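Uncharacterized protein (Thermus thermophilus HB8, PDB 6SCE) is a CRISPR defence DNA nuclease of a type III system, activated when it binds cyclic oligoadenylate. Local coordinates at residues A334-K339 and L429-Y434; A511-K516 and F546-A551; P569-L574 and G585-R590; E573-V578 and P601-M606. All blocks are in the same frame, centred on the assembly; numbering follows the deposited sequence.

Interaction 1. Residues A334-K339 and L429-Y434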
loop_
_atom_site.group_PDB
_atom_site.type_symbol
_atom_site.label_atom_id
_atom_site.label_comp_id
_atom_site.label_asym_id
_atom_site.label_seq_id
_atom_site.Cartn_x
_atom_site.Cartn_y
_atom_site.Cartn_z
ATOM N N ALA A 334 -11.787 -0.809 15.571
ATOM C CA ALA A 334 -11.225 -0.937 16.918
ATOM C C ALA A 334 -10.412 0.318 17.258
ATOM O O ALA A 334 -10.474 0.848 18.373
ATOM C CB ALA A 334 -10.365 -2.170 17.011
ATOM N N PHE A 335 -9.666 0.814 16.272
ATOM C CA PHE A 335 -8.888 2.010 16.467
ATOM C C PHE A 335 -9.743 3.207 16.834
ATOM O O PHE A 335 -9.444 3.929 17.818
ATOM C CB PHE A 335 -8.048 2.349 15.242
ATOM C CG PHE A 335 -7.428 3.703 15.331
ATOM C CD1 PHE A 335 -6.335 3.909 16.158
ATOM C CD2 PHE A 335 -7.979 4.782 14.654
ATOM C CE1 PHE A 335 -5.773 5.171 16.275
ATOM C CE2 PHE A 335 -7.420 6.044 14.778
ATOM C CZ PHE A 335 -6.308 6.231 15.585
ATOM N N PHE A 336 -10.807 3.431 16.062
ATOM C CA PHE A 336 -11.664 4.575 16.291
ATOM C C PHE A 336 -12.454 4.422 17.595
ATOM O O PHE A 336 -12.552 5.368 18.360
ATOM C CB PHE A 336 -12.575 4.846 15.096
ATOM C CG PHE A 336 -11.872 5.533 13.937
ATOM C CD1 PHE A 336 -11.562 6.879 13.997
ATOM C CD2 PHE A 336 -11.544 4.832 12.800
ATOM C CE1 PHE A 336 -10.940 7.514 12.940
ATOM C CE2 PHE A 336 -10.909 5.452 11.748
ATOM C CZ PHE A 336 -10.593 6.792 11.823
ATOM N N ARG A 337 -12.947 3.223 17.881
ATOM C CA ARG A 337 -13.610 2.997 19.177
ATOM C C ARG A 337 -12.678 3.256 20.354
ATOM O O ARG A 337 -13.102 3.827 21.357
ATOM C CB ARG A 337 -14.145 1.581 19.292
ATOM C CG ARG A 337 -15.414 1.312 18.497
ATOM C CD ARG A 337 -15.817 -0.137 18.730
ATOM N NE ARG A 337 -16.878 -0.624 17.849
ATOM C CZ ARG A 337 -18.179 -0.500 18.093
ATOM N NH1 ARG A 337 -18.614 0.120 19.189
ATOM N NH2 ARG A 337 -19.057 -0.998 17.231
ATOM N N GLY A 338 -11.412 2.861 20.218
ATOM C CA GLY A 338 -10.406 3.092 21.265
ATOM C C GLY A 338 -10.142 4.563 21.519
ATOM O O GLY A 338 -9.722 4.938 22.603
ATOM N N LYS A 339 -10.393 5.402 20.513
ATOM C CA LYS A 339 -10.232 6.851 20.621
ATOM C C LYS A 339 -11.527 7.557 21.008
ATOM O O LYS A 339 -11.614 8.783 20.897
ATOM C CB LYS A 339 -9.706 7.425 19.294
ATOM C CG LYS A 339 -8.314 6.954 18.919
ATOM C CD LYS A 339 -7.304 7.319 20.008
ATOM C CE LYS A 339 -5.870 7.275 19.519
ATOM N NZ LYS A 339 -4.945 7.710 20.607
ATOM N N LEU A 429 -0.062 2.085 13.748
ATOM C CA LEU A 429 0.093 0.643 13.663
ATOM C C LEU A 429 -1.171 -0.131 14.106
ATOM O O LEU A 429 -1.504 -1.153 13.495
ATOM C CB LEU A 429 1.321 0.184 14.475
ATOM C CG LEU A 429 2.678 0.378 13.810
ATOM C CD1 LEU A 429 3.779 0.290 14.860
ATOM C CD2 LEU A 429 2.930 -0.635 12.707
ATOM N N ALA A 430 -1.846 0.360 15.144
ATOM C CA ALA A 430 -3.118 -0.200 15.574
ATOM C C ALA A 430 -4.131 -0.129 14.425
ATOM O O ALA A 430 -4.790 -1.116 14.066
ATOM C CB ALA A 430 -3.622 0.549 16.790
ATOM N N LEU A 431 -4.203 1.036 13.787
ATOM C CA LEU A 431 -5.151 1.222 12.694
ATOM C C LEU A 431 -4.878 0.237 11.586
ATOM O O LEU A 431 -5.788 -0.271 10.937
ATOM C CB LEU A 431 -5.095 2.670 12.185
ATOM C CG LEU A 431 -5.985 3.032 11.010
ATOM C CD1 LEU A 431 -7.436 2.978 11.448
ATOM C CD2 LEU A 431 -5.601 4.439 10.559
ATOM N N ARG A 432 -3.604 -0.036 11.378
ATOM C CA ARG A 432 -3.157 -0.975 10.393
ATOM C C ARG A 432 -3.391 -2.428 10.745
ATOM O O ARG A 432 -3.357 -3.250 9.868
ATOM C CB ARG A 432 -1.669 -0.805 10.183
ATOM C CG ARG A 432 -1.008 -1.753 9.199
ATOM C CD ARG A 432 -1.610 -1.632 7.807
ATOM N NE ARG A 432 -0.956 -2.566 6.913
ATOM C CZ ARG A 432 -1.173 -3.884 6.919
ATOM N NH1 ARG A 432 -2.084 -4.437 7.730
ATOM N NH2 ARG A 432 -0.502 -4.640 6.089
ATOM N N GLY A 433 -3.620 -2.735 12.007
ATOM C CA GLY A 433 -3.802 -4.130 12.419
ATOM C C GLY A 433 -2.720 -4.716 13.307
ATOM O O GLY A 433 -2.585 -5.942 13.386
ATOM N N TYR A 434 -1.936 -3.874 13.973
ATOM C CA TYR A 434 -0.841 -4.375 14.815
ATOM C C TYR A 434 -0.814 -3.695 16.177
ATOM O O TYR A 434 -1.075 -2.491 16.289
ATOM C CB TYR A 434 0.502 -4.145 14.137
ATOM C CG TYR A 434 0.722 -5.029 12.957
ATOM C CD1 TYR A 434 0.132 -4.739 11.739
ATOM C CD2 TYR A 434 1.484 -6.187 13.059
ATOM C CE1 TYR A 434 0.308 -5.569 10.646
ATOM C CE2 TYR A 434 1.672 -7.017 11.964
ATOM C CZ TYR A 434 1.071 -6.699 10.758
ATOM O OH TYR A 434 1.236 -7.491 9.645
#
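F335 and L431 both carry CG anti to the backbone N (chi1 170° and 178°), and this brings the phenyl ring and the leucine branch together between the two helices. The two side chains run across each other at a slant. CD1 of L431 touches the ring at CD2 of F335, 3.7 Å away, and lies 3.9 Å from CB of F335, while CB of L431 sits over one face of the ring, toward its rim. The other face is covered by CG of K339, near the rim, so the flat phenyl is sandwiched between two aliphatic groups. The CB of A430 comes no nearer than 4.4 Å to CD1 of F335, a small residue suited to the close approach of the helices. F336 joins in at its CE2, 4.3 Å from CD1 of L431, and CD2 of F335 stands over the centre of its ring. The contact is wholly apolar and largely buried, as befits leucine and phenylalanine. Beyond L431 the helix closes in a Schellman motif at G433, whose positive phi of 113° suits glycine. Helix 303-312 packs against the same side chains, L305 touching F336 and L431, and Y309 meeting F335 edge to face. Helix 326-338 flanks a mostly parallel sheet of strand order 3-2-1-4, consistent with a Rossmann-like CARF domain, and helix 425-432 leads out of it into strand 434-438 of the probable nuclease sheet.

Interaction 2. Residues A511-K516 and F546-A551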
loop_
_atom_site.group_PDB
_atom_site.type_symbol
_atom_site.label_atom_id
_atom_site.label_comp_id
_atom_site.label_asym_id
_atom_site.label_seq_id
_atom_site.Cartn_x
_atom_site.Cartn_y
_atom_site.Cartn_z
ATOM N N ALA A 511 16.132 13.564 19.201
ATOM C CA ALA A 511 16.623 14.949 19.184
ATOM C C ALA A 511 16.354 15.587 17.828
ATOM O O ALA A 511 15.987 16.757 17.755
ATOM C CB ALA A 511 18.124 15.012 19.512
ATOM N N HIS A 512 16.526 14.825 16.753
ATOM C CA HIS A 512 16.289 15.346 15.426
ATOM C C HIS A 512 14.786 15.579 15.133
ATOM O O HIS A 512 14.418 16.581 14.504
ATOM C CB HIS A 512 16.897 14.430 14.376
ATOM C CG HIS A 512 16.610 14.864 12.976
ATOM N ND1 HIS A 512 15.738 14.183 12.151
ATOM C CD2 HIS A 512 17.045 15.932 12.266
ATOM C CE1 HIS A 512 15.666 14.804 10.986
ATOM N NE2 HIS A 512 16.447 15.868 11.030
ATOM N N LEU A 513 13.929 14.669 15.598
ATOM C CA LEU A 513 12.504 14.676 15.229
ATOM C C LEU A 513 11.591 15.506 16.145
ATOM O O LEU A 513 10.700 16.210 15.660
ATOM C CB LEU A 513 11.980 13.242 15.153
ATOM C CG LEU A 513 12.575 12.430 13.994
ATOM C CD1 LEU A 513 12.271 10.948 14.172
ATOM C CD2 LEU A 513 12.077 12.944 12.644
ATOM N N ALA A 514 11.776 15.394 17.456
ATOM C CA ALA A 514 10.909 16.081 18.414
ATOM C C ALA A 514 10.736 17.585 18.105
ATOM O O ALA A 514 9.607 18.062 17.994
ATOM C CB ALA A 514 11.400 15.869 19.844
ATOM N N PRO A 515 11.845 18.330 17.935
ATOM C CA PRO A 515 11.689 19.721 17.501
ATOM C C PRO A 515 10.712 19.895 16.331
ATOM O O PRO A 515 9.979 20.873 16.295
ATOM C CB PRO A 515 13.110 20.107 17.074
ATOM C CG PRO A 515 13.993 19.301 17.969
ATOM C CD PRO A 515 13.241 18.030 18.302
ATOM N N LYS A 516 10.705 18.940 15.401
ATOM C CA LYS A 516 9.894 19.016 14.182
ATOM C C LYS A 516 8.528 18.299 14.270
ATOM O O LYS A 516 7.866 18.128 13.254
ATOM C CB LYS A 516 10.708 18.461 13.004
ATOM C CG LYS A 516 11.958 19.272 12.697
ATOM C CD LYS A 516 12.999 18.490 11.919
ATOM C CE LYS A 516 12.451 17.961 10.609
ATOM N NZ LYS A 516 13.520 17.356 9.772
ATOM N N PHE A 546 9.725 5.197 14.067
ATOM C CA PHE A 546 9.370 6.601 14.178
ATOM C C PHE A 546 8.350 6.983 13.106
ATOM O O PHE A 546 8.252 6.328 12.045
ATOM C CB PHE A 546 10.600 7.552 14.233
ATOM C CG PHE A 546 11.477 7.548 13.014
ATOM C CD1 PHE A 546 12.514 6.637 12.892
ATOM C CD2 PHE A 546 11.338 8.530 12.042
ATOM C CE1 PHE A 546 13.349 6.660 11.782
ATOM C CE2 PHE A 546 12.172 8.571 10.935
ATOM C CZ PHE A 546 13.173 7.628 10.796
ATOM N N PHE A 547 7.583 8.026 13.415
ATOM C CA PHE A 547 6.555 8.541 12.512
ATOM C C PHE A 547 6.841 10.021 12.275
ATOM O O PHE A 547 7.068 10.764 13.223
ATOM C CB PHE A 547 5.168 8.316 13.118
ATOM C CG PHE A 547 4.047 8.772 12.237
ATOM C CD1 PHE A 547 3.826 8.174 11.015
ATOM C CD2 PHE A 547 3.226 9.830 12.626
ATOM C CE1 PHE A 547 2.814 8.610 10.180
ATOM C CE2 PHE A 547 2.199 10.258 11.803
ATOM C CZ PHE A 547 1.995 9.648 10.578
ATOM N N HIS A 548 6.902 10.432 11.009
ATOM C CA HIS A 548 7.122 11.839 10.719
ATOM C C HIS A 548 6.348 12.233 9.476
ATOM O O HIS A 548 6.637 11.752 8.394
ATOM C CB HIS A 548 8.611 12.121 10.524
ATOM C CG HIS A 548 8.931 13.578 10.413
ATOM N ND1 HIS A 548 8.484 14.504 11.329
ATOM C CD2 HIS A 548 9.656 14.268 9.497
ATOM C CE1 HIS A 548 8.903 15.708 10.970
ATOM N NE2 HIS A 548 9.618 15.591 9.866
ATOM N N ARG A 549 5.342 13.078 9.658
ATOM C CA ARG A 549 4.627 13.715 8.541
ATOM C C ARG A 549 3.991 12.795 7.490
ATOM O O ARG A 549 4.017 13.111 6.317
ATOM C CB ARG A 549 5.563 14.710 7.859
ATOM C CG ARG A 549 5.991 15.807 8.837
ATOM C CD ARG A 549 6.707 16.947 8.156
ATOM N NE ARG A 549 5.925 17.579 7.085
ATOM C CZ ARG A 549 4.955 18.481 7.249
ATOM N NH1 ARG A 549 4.560 18.884 8.454
ATOM N NH2 ARG A 549 4.358 18.980 6.176
ATOM N N GLY A 550 3.403 11.675 7.896
ATOM C CA GLY A 550 2.723 10.769 6.925
ATOM C C GLY A 550 3.573 9.645 6.342
ATOM O O GLY A 550 3.193 8.980 5.308
ATOM N N ALA A 551 4.732 9.434 6.973
ATOM C CA ALA A 551 5.559 8.266 6.673
ATOM C C ALA A 551 5.982 7.597 7.975
ATOM O O ALA A 551 6.493 8.241 8.896
ATOM C CB ALA A 551 6.760 8.641 5.838
#
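L513 forks between two rings of strand 541-548, sending CD2 to H548 and CD1 to F546. Its CD2 makes a CH-pi contact over the imidazole face, 4.1 Å from the ring centroid of H548 and 19° off the normal. On the opposite face CG of R549 lies over the ring centre, so the imidazole is clamped between two aliphatic carbons, which limits its turning. K516 meets it at the edge: its carbonyl O lies in the ring plane, 3.5 Å from CE1 of H548, and its CE reaches within 3.8 Å of NE2 of H548. L513 runs at about a right angle to F546, whose CD2 is 3.4 Å from the leucine CD1; chi1 of 63° sets CG of F546 between its own N and carbonyl carbon, up against the helix. Replacing H548 by an alanine is likely to strip CD2 of L513 of the ring face it lies on and open a gap beside K516. R549 and G550, both at positive phi, form a type I' turn that folds strand 541-548 back onto 551-558, and the carbonyl of G550 accepts a bond from the amino group of an adenine base in the bound RNA. Helix 499-513 thus packs against this hairpin, with W553 stacked on F546 and helix 425-432 against F547.

Interaction 3. Residues P569-L574 and G585-R590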
loop_
_atom_site.group_PDB
_atom_site.type_symbol
_atom_site.label_atom_id
_atom_site.label_comp_id
_atom_site.label_asym_id
_atom_site.label_seq_id
_atom_site.Cartn_x
_atom_site.Cartn_y
_atom_site.Cartn_z
ATOM N N PRO A 569 16.237 -7.600 2.436
ATOM C CA PRO A 569 15.136 -8.133 1.632
ATOM C C PRO A 569 13.816 -8.228 2.414
ATOM O O PRO A 569 12.777 -7.817 1.908
ATOM C CB PRO A 569 15.623 -9.534 1.244
ATOM C CG PRO A 569 17.122 -9.462 1.355
ATOM C CD PRO A 569 17.383 -8.532 2.499
ATOM N N ILE A 570 13.871 -8.755 3.631
ATOM C CA ILE A 570 12.677 -8.870 4.461
ATOM C C ILE A 570 12.240 -7.495 4.964
ATOM O O ILE A 570 11.066 -7.189 4.966
ATOM C CB ILE A 570 12.870 -9.874 5.617
ATOM C CG1 ILE A 570 12.763 -11.294 5.046
ATOM C CG2 ILE A 570 11.839 -9.669 6.733
ATOM C CD1 ILE A 570 12.741 -12.382 6.099
HETATM N N MSE A 571 13.191 -6.662 5.360
HETATM C CA MSE A 571 12.849 -5.327 5.832
HETATM C C MSE A 571 12.093 -4.532 4.783
HETATM O O MSE A 571 11.136 -3.838 5.129
HETATM C CB MSE A 571 14.101 -4.579 6.242
HETATM C CG MSE A 571 13.761 -3.262 6.918
HETATM SE SE MSE A 571 13.318 -3.651 8.789
HETATM C CE MSE A 571 13.784 -1.843 9.432
ATOM N N ALA A 572 12.517 -4.603 3.519
ATOM C CA ALA A 572 11.880 -3.821 2.449
ATOM C C ALA A 572 10.405 -4.194 2.291
ATOM O O ALA A 572 9.550 -3.320 2.046
ATOM C CB ALA A 572 12.620 -3.999 1.123
ATOM N N GLU A 573 10.104 -5.484 2.471
ATOM C CA GLU A 573 8.726 -5.966 2.329
ATOM C C GLU A 573 7.907 -5.650 3.569
ATOM O O GLU A 573 6.715 -5.351 3.458
ATOM C CB GLU A 573 8.699 -7.476 2.054
ATOM C CG GLU A 573 9.478 -7.909 0.817
ATOM C CD GLU A 573 8.953 -7.314 -0.474
ATOM O OE1 GLU A 573 7.774 -6.912 -0.531
ATOM O OE2 GLU A 573 9.731 -7.242 -1.444
ATOM N N LEU A 574 8.527 -5.744 4.746
ATOM C CA LEU A 574 7.844 -5.368 5.986
ATOM C C LEU A 574 7.477 -3.891 5.932
ATOM O O LEU A 574 6.370 -3.502 6.285
ATOM C CB LEU A 574 8.731 -5.633 7.219
ATOM C CG LEU A 574 8.228 -5.052 8.538
ATOM C CD1 LEU A 574 6.993 -5.831 8.993
ATOM C CD2 LEU A 574 9.324 -5.029 9.599
ATOM N N GLY A 585 12.592 2.275 5.705
ATOM C CA GLY A 585 13.335 1.546 6.725
ATOM C C GLY A 585 14.674 2.251 6.910
ATOM O O GLY A 585 15.346 2.553 5.936
ATOM N N LEU A 586 15.028 2.538 8.154
ATOM C CA LEU A 586 16.321 3.142 8.456
ATOM C C LEU A 586 17.250 2.020 8.916
ATOM O O LEU A 586 16.963 1.335 9.887
ATOM C CB LEU A 586 16.173 4.202 9.528
ATOM C CG LEU A 586 17.452 4.986 9.847
ATOM C CD1 LEU A 586 17.874 5.814 8.653
ATOM C CD2 LEU A 586 17.219 5.850 11.080
HETATM N N MSE A 587 18.344 1.835 8.191
HETATM C CA MSE A 587 19.263 0.731 8.444
HETATM C C MSE A 587 20.525 1.363 8.970
HETATM O O MSE A 587 21.181 2.113 8.249
HETATM C CB MSE A 587 19.535 -0.023 7.141
HETATM C CG MSE A 587 18.284 -0.273 6.304
HETATM SE SE MSE A 587 17.243 -1.699 7.162
HETATM C CE MSE A 587 18.310 -3.243 6.594
ATOM N N VAL A 588 20.852 1.103 10.236
ATOM C CA VAL A 588 22.005 1.752 10.896
ATOM C C VAL A 588 23.018 0.715 11.375
ATOM O O VAL A 588 22.681 -0.208 12.150
ATOM C CB VAL A 588 21.594 2.593 12.133
ATOM C CG1 VAL A 588 22.809 3.345 12.714
ATOM C CG2 VAL A 588 20.493 3.577 11.775
ATOM N N ALA A 589 24.257 0.877 10.923
ATOM C CA ALA A 589 25.370 0.032 11.362
ATOM C C ALA A 589 26.313 0.813 12.275
ATOM O O ALA A 589 26.584 1.985 12.041
ATOM C CB ALA A 589 26.142 -0.495 10.163
ATOM N N ARG A 590 26.811 0.161 13.317
ATOM C CA ARG A 590 27.908 0.729 14.107
ATOM C C ARG A 590 29.091 1.013 13.184
ATOM O O ARG A 590 29.606 2.136 13.153
ATOM C CB ARG A 590 28.326 -0.234 15.219
ATOM C CG ARG A 590 29.279 0.379 16.226
ATOM C CD ARG A 590 30.005 -0.683 17.039
ATOM N NE ARG A 590 31.297 -0.178 17.496
ATOM C CZ ARG A 590 32.443 -0.258 16.819
ATOM N NH1 ARG A 590 33.547 0.249 17.357
ATOM N NH2 ARG A 590 32.504 -0.839 15.625
#
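M571 lays its CG against the selenium of M587, 3.8 Å away, and its CE stays 4.1 Å from the same SE. Both residues are selenomethionines, selenium standing in for sulfur. The contact lies inside a beta-alpha-beta crossover, in which helix 561-579 links the parallel neighbours 551-558 and 584-592, in a sheet consistent with a PD-(D/E)XK nuclease fold. The two long side chains slide past each other in opposite directions. That of M571 leaves the helix with CG anti to the backbone N (chi1 -172°), and a bend at chi2 carries its end to G585 and M587; that of M587 bends at both chi2 and chi3 and folds its selenium back toward the helix. Unbranched, flexible and apolar, methionine suits such a seam. No hydrogen bond crosses it. F554 and E556 of strand 551-558 and L603 of strand 603-607 also touch M571, which therefore packs over three strands. G585 matters because it has no side chain: a CB there would lie only 3.4 Å from CG of M571, whereas the CE of M571 comes no closer than 4.4 Å to CA of G585.

Interaction 4. Residues E573-V578 and P601-M606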
loop_
_atom_site.group_PDB
_atom_site.type_symbol
_atom_site.label_atom_id
_atom_site.label_comp_id
_atom_site.label_asym_id
_atom_site.label_seq_id
_atom_site.Cartn_x
_atom_site.Cartn_y
_atom_site.Cartn_z
ATOM N N GLU A 573 10.104 -5.484 2.471
ATOM C CA GLU A 573 8.726 -5.966 2.329
ATOM C C GLU A 573 7.907 -5.650 3.569
ATOM O O GLU A 573 6.715 -5.351 3.458
ATOM C CB GLU A 573 8.699 -7.476 2.054
ATOM C CG GLU A 573 9.478 -7.909 0.817
ATOM C CD GLU A 573 8.953 -7.314 -0.474
ATOM O OE1 GLU A 573 7.774 -6.912 -0.531
ATOM O OE2 GLU A 573 9.731 -7.242 -1.444
ATOM N N LEU A 574 8.527 -5.744 4.746
ATOM C CA LEU A 574 7.844 -5.368 5.986
ATOM C C LEU A 574 7.477 -3.891 5.932
ATOM O O LEU A 574 6.370 -3.502 6.285
ATOM C CB LEU A 574 8.731 -5.633 7.219
ATOM C CG LEU A 574 8.228 -5.052 8.538
ATOM C CD1 LEU A 574 6.993 -5.831 8.993
ATOM C CD2 LEU A 574 9.324 -5.029 9.599
ATOM N N VAL A 575 8.433 -3.072 5.504
ATOM C CA VAL A 575 8.214 -1.629 5.418
ATOM C C VAL A 575 7.041 -1.349 4.467
ATOM O O VAL A 575 6.113 -0.620 4.825
ATOM C CB VAL A 575 9.501 -0.906 4.976
ATOM C CG1 VAL A 575 9.225 0.552 4.573
ATOM C CG2 VAL A 575 10.535 -0.957 6.110
ATOM N N ARG A 576 7.081 -1.965 3.284
ATOM C CA ARG A 576 6.052 -1.768 2.276
ATOM C C ARG A 576 4.682 -2.205 2.763
ATOM O O ARG A 576 3.707 -1.453 2.672
ATOM C CB ARG A 576 6.391 -2.515 0.966
ATOM C CG ARG A 576 5.289 -2.427 -0.101
ATOM C CD ARG A 576 5.702 -3.045 -1.439
ATOM N NE ARG A 576 5.824 -4.508 -1.377
ATOM C CZ ARG A 576 4.855 -5.392 -1.660
ATOM N NH1 ARG A 576 3.642 -5.004 -2.048
ATOM N NH2 ARG A 576 5.102 -6.694 -1.552
ATOM N N SER A 577 4.606 -3.422 3.278
ATOM C CA SER A 577 3.319 -4.025 3.593
ATOM C C SER A 577 2.704 -3.464 4.863
ATOM O O SER A 577 1.536 -3.073 4.865
ATOM C CB SER A 577 3.462 -5.535 3.684
ATOM O OG SER A 577 3.849 -6.037 2.425
ATOM N N VAL A 578 3.496 -3.406 5.934
ATOM C CA VAL A 578 2.989 -2.993 7.221
ATOM C C VAL A 578 3.084 -1.462 7.414
ATOM O O VAL A 578 2.154 -0.851 7.938
ATOM C CB VAL A 578 3.704 -3.731 8.376
ATOM C CG1 VAL A 578 3.233 -3.200 9.718
ATOM C CG2 VAL A 578 3.477 -5.245 8.256
ATOM N N PRO A 601 14.849 0.894 -2.833
ATOM C CA PRO A 601 13.995 2.076 -2.993
ATOM C C PRO A 601 13.346 2.600 -1.702
ATOM O O PRO A 601 13.071 3.794 -1.610
ATOM C CB PRO A 601 12.900 1.605 -3.965
ATOM C CG PRO A 601 13.478 0.420 -4.663
ATOM C CD PRO A 601 14.399 -0.231 -3.669
ATOM N N ASN A 602 13.087 1.734 -0.733
ATOM C CA ASN A 602 12.447 2.187 0.511
ATOM C C ASN A 602 13.321 2.079 1.754
ATOM O O ASN A 602 12.834 2.288 2.853
ATOM C CB ASN A 602 11.079 1.510 0.726
ATOM C CG ASN A 602 11.177 0.049 1.102
ATOM O OD1 ASN A 602 12.238 -0.556 1.037
ATOM N ND2 ASN A 602 10.031 -0.544 1.480
ATOM N N LEU A 603 14.602 1.778 1.594
ATOM C CA LEU A 603 15.513 1.747 2.757
ATOM C C LEU A 603 16.575 2.836 2.651
ATOM O O LEU A 603 16.925 3.242 1.547
ATOM C CB LEU A 603 16.174 0.389 2.890
ATOM C CG LEU A 603 15.237 -0.818 2.876
ATOM C CD1 LEU A 603 16.039 -2.111 2.931
ATOM C CD2 LEU A 603 14.263 -0.747 4.044
ATOM N N VAL A 604 17.040 3.315 3.803
ATOM C CA VAL A 604 18.091 4.332 3.902
ATOM C C VAL A 604 19.181 3.725 4.801
ATOM O O VAL A 604 18.879 3.149 5.846
ATOM C CB VAL A 604 17.549 5.647 4.515
ATOM C CG1 VAL A 604 18.663 6.662 4.763
ATOM C CG2 VAL A 604 16.479 6.254 3.623
ATOM N N TYR A 605 20.433 3.817 4.362
ATOM C CA TYR A 605 21.552 3.180 5.050
ATOM C C TYR A 605 22.436 4.228 5.708
ATOM O O TYR A 605 22.870 5.181 5.051
ATOM C CB TYR A 605 22.375 2.373 4.062
ATOM C CG TYR A 605 21.659 1.139 3.595
ATOM C CD1 TYR A 605 20.810 1.175 2.493
ATOM C CD2 TYR A 605 21.809 -0.055 4.266
ATOM C CE1 TYR A 605 20.153 0.033 2.069
ATOM C CE2 TYR A 605 21.159 -1.196 3.853
ATOM C CZ TYR A 605 20.329 -1.148 2.756
ATOM O OH TYR A 605 19.691 -2.300 2.366
HETATM N N MSE A 606 22.695 4.050 7.002
HETATM C CA MSE A 606 23.541 4.981 7.753
HETATM C C MSE A 606 24.510 4.239 8.630
HETATM O O MSE A 606 24.357 3.033 8.892
HETATM C CB MSE A 606 22.686 5.880 8.638
HETATM C CG MSE A 606 21.707 6.705 7.814
HETATM SE SE MSE A 606 20.804 7.964 8.989
HETATM C CE MSE A 606 22.105 9.466 8.966
#
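Helix 561-579 widens into a pi-type turn at 575-578 where it passes the start of strand 603-607, the CA atoms of V575 and N602 being 7.5 Å apart. The pair belongs to the alpha/beta core of the domain, probably a PD-(D/E)XK nuclease fold, with the helix lying across neighbouring parallel strands. V575 and N602 approach from opposite directions: CG1 of the valine, anti to its backbone N, comes to 3.4 Å from ND2 of the asparagine. The amide is not idle there, since ND2 donates to the carbonyl O of A572; asparagine thus ties the loop before the strand to the helix and lies against valine as well. R576 meets ND2 of N602 with its backbone N, 3.7 Å away, and with CB at 4.2 Å, while the rest of its chain leads away to E573 and to S213. The guanidinium grips E573 side-on: NE and NH2 of R576 both bind OE1 of E573, which lies in the guanidinium plane, the NH2 bond being 2.9 Å long and bent to 158°. With an alanine in place of R576, the carboxylate of E573 is likely to lose its charged mate and S213 this donor. Next to N602 the contact turns apolar, CG2 of V575 lying 4.3 Å from CD2 of L603.

In the fold
Along the chain interaction 1 closes before interaction 2 opens, and interactions 3 and 4 follow, both starting from helix 561-579 and sharing E573 and L574. The centres of interactions 3 and 4 lie about 6 Å apart, and neighbouring strands 584-592 and 603-607 join them through backbone bonds between M587 and both V604 and M606. Interaction 2, about 18 Å from interaction 3 between centres, reaches the same seven-stranded sheet, F546 packing on L586. Interactions 1 and 4, their centres about 22 Å apart, are bridged where R432 donates to the carbonyl of S577. The contacts thus couple the probable nuclease sheet to the preceding domain, with the RNA-binding turn of interaction 2 alongside.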